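Local coordinates for ALDH21) (Physcomitrella patens subsp. patens, PDB 5MZ5), which oxidises succinic semialdehyde with NADP(+) as an aldehyde dehydrogenase, and may also oxidise glyceraldehyde 3-phosphate without phosphorylation, at residues 72-78 and 242-248; 201-205 and 497-502; 341-345 and 385-389. One frame throughout, in Å; residues are numbered along the deposited sequence.

Contact 1: 72-78 and 242-248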
loop_
_atom_site.group_PDB
_atom_site.type_symbol
_atom_site.label_atom_id
_atom_site.label_comp_id
_atom_site.label_asym_id
_atom_site.label_seq_id
_atom_site.Cartn_x
_atom_site.Cartn_y
_atom_site.Cartn_z
ATOM N N GLN A 72 37.600 24.201 11.916
ATOM C CA GLN A 72 37.043 24.528 10.611
ATOM C C GLN A 72 37.701 23.626 9.577
ATOM O O GLN A 72 38.929 23.555 9.520
ATOM C CB GLN A 72 37.211 26.014 10.263
ATOM C CG GLN A 72 36.372 26.410 9.054
ATOM C CD GLN A 72 36.340 27.893 8.846
ATOM O OE1 GLN A 72 37.265 28.490 8.280
ATOM N NE2 GLN A 72 35.236 28.506 9.241
ATOM N N ALA A 73 36.876 22.915 8.785
ATOM C CA ALA A 73 37.365 21.997 7.756
ATOM C C ALA A 73 37.978 22.746 6.585
ATOM O O ALA A 73 37.472 23.793 6.174
ATOM C CB ALA A 73 36.235 21.092 7.268
ATOM N N THR A 74 39.074 22.212 6.051
ATOM C CA THR A 74 39.718 22.804 4.874
ATOM C C THR A 74 39.049 22.201 3.630
ATOM O O THR A 74 38.252 21.263 3.742
ATOM C CB THR A 74 41.233 22.539 4.874
ATOM O OG1 THR A 74 41.465 21.136 4.748
ATOM C CG2 THR A 74 41.952 23.113 6.115
ATOM N N HIS A 75 39.408 22.710 2.453
ATOM C CA HIS A 75 38.950 22.214 1.160
ATOM C C HIS A 75 39.350 20.732 0.989
ATOM O O HIS A 75 38.554 19.944 0.479
ATOM C CB HIS A 75 39.558 23.066 0.047
ATOM C CG HIS A 75 39.019 22.743 -1.304
ATOM N ND1 HIS A 75 39.573 21.729 -2.085
ATOM C CD2 HIS A 75 37.982 23.299 -1.972
ATOM C CE1 HIS A 75 38.841 21.691 -3.188
ATOM N NE2 HIS A 75 37.871 22.618 -3.167
ATOM N N LYS A 76 40.583 20.374 1.420
ATOM C CA LYS A 76 41.106 19.018 1.355
ATOM C C LYS A 76 40.266 18.072 2.225
ATOM O O LYS A 76 39.993 16.956 1.783
ATOM C CB LYS A 76 42.593 18.964 1.735
ATOM C CG LYS A 76 43.276 17.683 1.267
ATOM C CD LYS A 76 44.286 17.173 2.290
ATOM C CE LYS A 76 45.105 16.010 1.783
ATOM N NZ LYS A 76 44.303 14.765 1.684
ATOM N N ASP A 77 39.826 18.535 3.428
ATOM C CA ASP A 77 38.964 17.768 4.326
ATOM C C ASP A 77 37.644 17.421 3.641
ATOM O O ASP A 77 37.226 16.261 3.686
ATOM C CB ASP A 77 38.688 18.532 5.637
ATOM C CG ASP A 77 39.890 18.746 6.535
ATOM O OD1 ASP A 77 40.807 17.882 6.527
ATOM O OD2 ASP A 77 39.908 19.763 7.261
ATOM N N ILE A 78 37.012 18.413 2.965
ATOM C CA ILE A 78 35.741 18.208 2.254
ATOM C C ILE A 78 35.923 17.190 1.113
ATOM O O ILE A 78 35.115 16.269 0.996
ATOM C CB ILE A 78 35.080 19.540 1.810
ATOM C CG1 ILE A 78 34.916 20.499 3.010
ATOM C CG2 ILE A 78 33.710 19.289 1.157
ATOM C CD1 ILE A 78 35.049 21.940 2.625
ATOM N N LEU A 242 30.989 18.410 9.021
ATOM C CA LEU A 242 31.960 19.493 8.938
ATOM C C LEU A 242 31.337 20.906 8.836
ATOM O O LEU A 242 30.744 21.234 7.803
ATOM C CB LEU A 242 32.923 19.305 7.739
ATOM C CG LEU A 242 33.225 17.909 7.209
ATOM C CD1 LEU A 242 33.365 17.941 5.693
ATOM C CD2 LEU A 242 34.519 17.368 7.814
ATOM N N PRO A 243 31.499 21.770 9.865
ATOM C CA PRO A 243 31.094 23.185 9.714
ATOM C C PRO A 243 32.093 23.766 8.700
ATOM O O PRO A 243 33.303 23.522 8.791
ATOM C CB PRO A 243 31.286 23.772 11.125
ATOM C CG PRO A 243 31.526 22.574 12.020
ATOM C CD PRO A 243 32.173 21.556 11.157
ATOM N N VAL A 244 31.581 24.393 7.654
ATOM C CA VAL A 244 32.429 24.822 6.538
ATOM C C VAL A 244 32.395 26.351 6.343
ATOM O O VAL A 244 31.356 27.006 6.553
ATOM C CB VAL A 244 32.027 23.991 5.263
ATOM C CG1 VAL A 244 32.508 24.607 3.965
ATOM C CG2 VAL A 244 32.523 22.553 5.371
ATOM N N SER A 245 33.568 26.904 5.979
ATOM C CA SER A 245 33.764 28.322 5.670
ATOM C C SER A 245 33.059 28.647 4.340
ATOM O O SER A 245 32.792 27.754 3.528
ATOM C CB SER A 245 35.253 28.654 5.556
ATOM O OG SER A 245 35.892 27.931 4.511
ATOM N N ARG A 246 32.804 29.930 4.113
ATOM C CA ARG A 246 32.152 30.440 2.914
ATOM C C ARG A 246 32.905 30.065 1.631
ATOM O O ARG A 246 32.272 29.713 0.642
ATOM C CB ARG A 246 31.999 31.962 3.022
ATOM C CG ARG A 246 30.898 32.486 2.138
ATOM C CD ARG A 246 30.849 33.973 2.157
ATOM N NE ARG A 246 30.078 34.490 1.031
ATOM C CZ ARG A 246 29.888 35.779 0.811
ATOM N NH1 ARG A 246 30.406 36.682 1.633
ATOM N NH2 ARG A 246 29.172 36.180 -0.227
ATOM N N GLU A 247 34.249 30.088 1.675
ATOM C CA GLU A 247 35.123 29.799 0.533
ATOM C C GLU A 247 34.964 28.375 -0.043
ATOM O O GLU A 247 35.300 28.157 -1.216
ATOM C CB GLU A 247 36.635 30.118 0.793
ATOM C CG GLU A 247 37.157 30.171 2.229
ATOM C CD GLU A 247 36.938 31.462 2.995
ATOM O OE1 GLU A 247 37.717 32.419 2.780
ATOM O OE2 GLU A 247 36.013 31.503 3.839
ATOM N N ASP A 248 34.457 27.423 0.776
ATOM C CA ASP A 248 34.294 26.024 0.404
ATOM C C ASP A 248 32.863 25.503 0.467
ATOM O O ASP A 248 32.627 24.358 0.087
ATOM C CB ASP A 248 35.201 25.142 1.273
ATOM C CG ASP A 248 36.668 25.527 1.260
ATOM O OD1 ASP A 248 37.246 25.609 0.153
ATOM O OD2 ASP A 248 37.247 25.720 2.370
#
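Leu242, the first residue after strand 239-241, sets its side chain against Ala73, just before the N-cap of helix 75-94, and Ile78 in its first turn: Leu242 CB lies 3.8 Å from Ala73 CB, and Leu242 CD1 4.0 Å from Ile78 CG1. Pro243 offers mainly its carbonyl, with Pro243 O 3.6 Å from Ala73 N. Val244 continues the apolar patch, its CG2 3.8 Å from Ile78 CD1, and it also touches Phe252 and Lys212. Ser245 meets the extended Gln72 side chain, Gln72 OE1 coming within 3.4 Å of Ser245 CB. The loop then turns, Asp248 N bonding back to Ser245 O at 3.2 Å, and Asp248 reaches the helix start: its CB packs on Ile78 CD1 at 3.5 Å, and its OD1 sits near the plane of the His75 ring, 3.2 Å from His75 CD2. That helix start is fixed by a capping box: Thr74 N donates to Asp77 OD2 at 2.9 Å and Asp77 N more weakly to Thr74 OG1 at 3.3 Å. The loop carries Arg246, an NADP(+)-binding residue, and follows strand 239-241, outermost within the chain of the five parallel strands of the Rossmann-type cofactor domain of aldehyde dehydrogenases.

Contact 2: 201-205 and 497-502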
loop_
_atom_site.group_PDB
_atom_site.type_symbol
_atom_site.label_atom_id
_atom_site.label_comp_id
_atom_site.label_asym_id
_atom_site.label_seq_id
_atom_site.Cartn_x
_atom_site.Cartn_y
_atom_site.Cartn_z
ATOM N N PRO A 201 16.758 9.369 8.139
ATOM C CA PRO A 201 16.387 8.647 6.900
ATOM C C PRO A 201 17.568 8.149 6.044
ATOM O O PRO A 201 17.440 7.089 5.439
ATOM C CB PRO A 201 15.499 9.650 6.143
ATOM C CG PRO A 201 15.793 10.949 6.717
ATOM C CD PRO A 201 16.210 10.747 8.130
ATOM N N ALA A 202 18.721 8.858 6.025
ATOM C CA ALA A 202 19.921 8.427 5.284
ATOM C C ALA A 202 20.458 7.101 5.831
ATOM O O ALA A 202 20.774 6.201 5.059
ATOM C CB ALA A 202 20.994 9.496 5.338
ATOM N N ILE A 203 20.510 6.973 7.158
ATOM C CA ILE A 203 20.932 5.751 7.847
ATOM C C ILE A 203 19.853 4.637 7.667
ATOM O O ILE A 203 20.213 3.509 7.364
ATOM C CB ILE A 203 21.280 6.023 9.338
ATOM C CG1 ILE A 203 22.501 6.971 9.444
ATOM C CG2 ILE A 203 21.527 4.706 10.101
ATOM C CD1 ILE A 203 22.715 7.628 10.818
ATOM N N ALA A 204 18.553 4.982 7.776
ATOM C CA ALA A 204 17.449 4.029 7.614
ATOM C C ALA A 204 17.441 3.362 6.227
ATOM O O ALA A 204 17.047 2.201 6.098
ATOM C CB ALA A 204 16.110 4.720 7.884
ATOM N N VAL A 205 17.906 4.096 5.207
ATOM C CA VAL A 205 17.990 3.671 3.823
ATOM C C VAL A 205 19.347 3.001 3.481
ATOM O O VAL A 205 19.376 2.041 2.719
ATOM C CB VAL A 205 17.649 4.875 2.911
ATOM C CG1 VAL A 205 18.282 4.768 1.530
ATOM C CG2 VAL A 205 16.138 5.060 2.819
ATOM N N ALA A 497 11.084 11.447 3.575
ATOM C CA ALA A 497 12.489 11.805 3.320
ATOM C C ALA A 497 13.229 10.578 2.776
ATOM O O ALA A 497 14.008 10.715 1.832
ATOM C CB ALA A 497 13.167 12.306 4.584
ATOM N N MET A 498 12.911 9.365 3.317
ATOM C CA MET A 498 13.488 8.100 2.839
ATOM C C MET A 498 13.201 7.852 1.361
ATOM O O MET A 498 14.100 7.415 0.656
ATOM C CB MET A 498 13.007 6.915 3.674
ATOM C CG MET A 498 13.630 6.885 5.018
ATOM S SD MET A 498 12.800 5.733 6.109
ATOM C CE MET A 498 13.405 4.164 5.380
ATOM N N ASP A 499 11.972 8.165 0.888
ATOM C CA ASP A 499 11.590 8.026 -0.527
ATOM C C ASP A 499 12.550 8.753 -1.486
ATOM O O ASP A 499 12.923 8.197 -2.519
ATOM C CB ASP A 499 10.157 8.530 -0.757
ATOM C CG ASP A 499 9.100 7.473 -0.598
ATOM O OD1 ASP A 499 9.186 6.429 -1.306
ATOM O OD2 ASP A 499 8.146 7.706 0.185
ATOM N N ASP A 500 12.971 9.984 -1.124
ATOM C CA ASP A 500 13.886 10.795 -1.923
ATOM C C ASP A 500 15.331 10.276 -1.925
ATOM O O ASP A 500 16.097 10.609 -2.826
ATOM C CB ASP A 500 13.814 12.270 -1.492
ATOM C CG ASP A 500 12.441 12.889 -1.761
ATOM O OD1 ASP A 500 11.901 12.684 -2.865
ATOM O OD2 ASP A 500 11.880 13.496 -0.849
ATOM N N MET A 501 15.691 9.446 -0.933
ATOM C CA MET A 501 17.011 8.814 -0.816
ATOM C C MET A 501 17.019 7.396 -1.410
ATOM O O MET A 501 17.984 6.640 -1.255
ATOM C CB MET A 501 17.451 8.800 0.646
ATOM C CG MET A 501 17.800 10.165 1.137
ATOM S SD MET A 501 17.993 10.256 2.911
ATOM C CE MET A 501 17.972 12.037 3.140
ATOM N N LEU A 502 15.930 7.042 -2.098
ATOM C CA LEU A 502 15.755 5.727 -2.709
ATOM C C LEU A 502 15.506 5.826 -4.198
ATOM O O LEU A 502 14.820 6.733 -4.653
ATOM C CB LEU A 502 14.610 4.945 -2.024
ATOM C CG LEU A 502 14.910 4.375 -0.629
ATOM C CD1 LEU A 502 13.625 4.016 0.108
ATOM C CD2 LEU A 502 15.825 3.165 -0.685
#
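Met501 lays its thioether against the first turn of segment 201-205: Met501 SD is 3.5 Å from Ala202 N, 3.9 Å from Ala202 CB and 4.1 Å from Pro201 CB. Met498, one turn earlier, covers the same helix along another line. Its CG touches Pro201 CB at 3.5 Å, its CB lies 3.7 Å from Val205 CG2, and its CE stretches to Ala204 CB at 3.7 Å. Pro201 thus touches both methionines and also meets Ala497, with Pro201 CG 3.6 Å from Ala497 CB. The backbones come close here, Pro201 CA and Met498 CA being 5.0 Å apart. Val205, which has the most surface covered here, fits where helix 494-500 gives way to strand 502-510: Val205 CG1 is 3.4 Å from Met501 O and 3.7 Å from Leu502 CD2. No hydrogen bond joins the segments, and every touching residue is buried, so this is apolar packing in the interior. Helix 193-205, kinked at Pro201, follows strand 182-185 and the loop that carries the NADP(+)-binding Ser186 and Trp188. Its Ala204 and Ile203 also pack on helix 97-113, Ala204 and Met498 touch helix 130-151, and Val205 and Leu502 lean on strand 170-178.

Contact 3: 341-345 and 385-389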
loop_
_atom_site.group_PDB
_atom_site.type_symbol
_atom_site.label_atom_id
_atom_site.label_comp_id
_atom_site.label_asym_id
_atom_site.label_seq_id
_atom_site.Cartn_x
_atom_site.Cartn_y
_atom_site.Cartn_z
ATOM N N VAL A 341 -4.228 39.383 22.851
ATOM C CA VAL A 341 -3.323 40.466 23.290
ATOM C C VAL A 341 -3.014 40.341 24.798
ATOM O O VAL A 341 -1.853 40.473 25.187
ATOM C CB VAL A 341 -3.817 41.884 22.874
ATOM C CG1 VAL A 341 -3.044 42.991 23.586
ATOM C CG2 VAL A 341 -3.739 42.075 21.361
ATOM N N ALA A 342 -4.030 40.053 25.634
ATOM C CA ALA A 342 -3.831 39.855 27.075
ATOM C C ALA A 342 -2.870 38.674 27.343
ATOM O O ALA A 342 -1.977 38.787 28.187
ATOM C CB ALA A 342 -5.168 39.623 27.782
ATOM N N ALA A 343 -3.014 37.574 26.586
ATOM C CA ALA A 343 -2.136 36.415 26.722
ATOM C C ALA A 343 -0.699 36.684 26.239
ATOM O O ALA A 343 0.230 36.220 26.899
ATOM C CB ALA A 343 -2.738 35.194 26.043
ATOM N N VAL A 344 -0.497 37.489 25.162
ATOM C CA VAL A 344 0.876 37.793 24.701
ATOM C C VAL A 344 1.594 38.675 25.729
ATOM O O VAL A 344 2.809 38.528 25.893
ATOM C CB VAL A 344 1.102 38.294 23.223
ATOM C CG1 VAL A 344 -0.074 38.031 22.293
ATOM C CG2 VAL A 344 1.567 39.741 23.142
ATOM N N LYS A 345 0.842 39.562 26.433
ATOM C CA LYS A 345 1.374 40.461 27.459
ATOM C C LYS A 345 1.890 39.718 28.694
ATOM O O LYS A 345 2.704 40.270 29.437
ATOM C CB LYS A 345 0.337 41.540 27.844
ATOM C CG LYS A 345 0.273 42.668 26.815
ATOM C CD LYS A 345 -0.947 43.550 27.003
ATOM C CE LYS A 345 -0.604 45.021 26.986
ATOM N NZ LYS A 345 -0.309 45.539 25.627
ATOM N N LEU A 385 -0.338 48.995 15.922
ATOM C CA LEU A 385 0.399 48.226 16.913
ATOM C C LEU A 385 -0.483 47.993 18.145
ATOM O O LEU A 385 -0.925 48.955 18.782
ATOM C CB LEU A 385 1.710 48.949 17.274
ATOM C CG LEU A 385 2.682 48.229 18.225
ATOM C CD1 LEU A 385 3.349 47.022 17.544
ATOM C CD2 LEU A 385 3.741 49.188 18.715
ATOM N N LEU A 386 -0.774 46.712 18.445
ATOM C CA LEU A 386 -1.617 46.342 19.585
ATOM C C LEU A 386 -0.811 46.095 20.852
ATOM O O LEU A 386 -1.306 46.366 21.950
ATOM C CB LEU A 386 -2.529 45.148 19.267
ATOM C CG LEU A 386 -3.482 45.292 18.079
ATOM C CD1 LEU A 386 -4.311 44.013 17.904
ATOM C CD2 LEU A 386 -4.388 46.534 18.208
ATOM N N THR A 387 0.433 45.587 20.692
ATOM C CA THR A 387 1.373 45.303 21.787
ATOM C C THR A 387 2.780 45.043 21.227
ATOM O O THR A 387 2.917 44.695 20.051
ATOM C CB THR A 387 0.851 44.131 22.650
ATOM O OG1 THR A 387 1.622 44.038 23.845
ATOM C CG2 THR A 387 0.823 42.790 21.890
ATOM N N GLY A 388 3.791 45.194 22.076
ATOM C CA GLY A 388 5.190 44.938 21.745
ATOM C C GLY A 388 5.797 45.870 20.720
ATOM O O GLY A 388 5.491 47.065 20.702
ATOM N N GLY A 389 6.670 45.318 19.883
ATOM C CA GLY A 389 7.356 46.073 18.833
ATOM C C GLY A 389 8.678 46.715 19.226
ATOM O O GLY A 389 9.320 47.352 18.384
#
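Thr387, with the largest area covered, makes both a polar and an apolar contact with helix 333-345. Its OG1 accepts a hydrogen bond from Lys345 NZ at 3.0 Å, the exposed lysine reaching across to the strand, while Thr387 CG2 packs 3.4 Å from Val344 CG2. Val341 faces the strand one turn before Lys345, its CG1 4.2 Å from Thr387 CB and its CG2 3.9 Å from Leu386 CB. This is helix-on-sheet packing in the catalytic domain of the aldehyde dehydrogenase fold: strand 384-387 pairs antiparallel with strand 395-402, and the short helix and strand axes approach to 9.1 Å at 54°. Leu386 keeps its side chain toward the helix and also touches Val400 on the neighbouring strand, a residue met by Val344 and Thr387 as well. Beyond Thr387 the chain turns through Gly388 and Gly389, both at positive phi. The buried Val344 also touches Ile309 and Phe313 of helix 301-313.

Overall arrangement
Contact 2 is the core contact, wholly buried and purely apolar, whereas contact 1 is partly buried and contact 3 lies at the surface. Polarity follows: contact 3 carries the one hydrogen bond between paired segments, and contact 1 mixes an apolar patch with polar groups. No two contacts share a helix or strand. Contacts 1 and 2 interleave along the chain, their centres about 25 Å apart, and both join the region of the NADP(+)-binding sheet to other parts. Contact 3 lies between the segments of contact 2 in sequence, yet about 43 Å away between centres and across the chain's centre, where it joins helix 333-345 to a strand of a separate sheet.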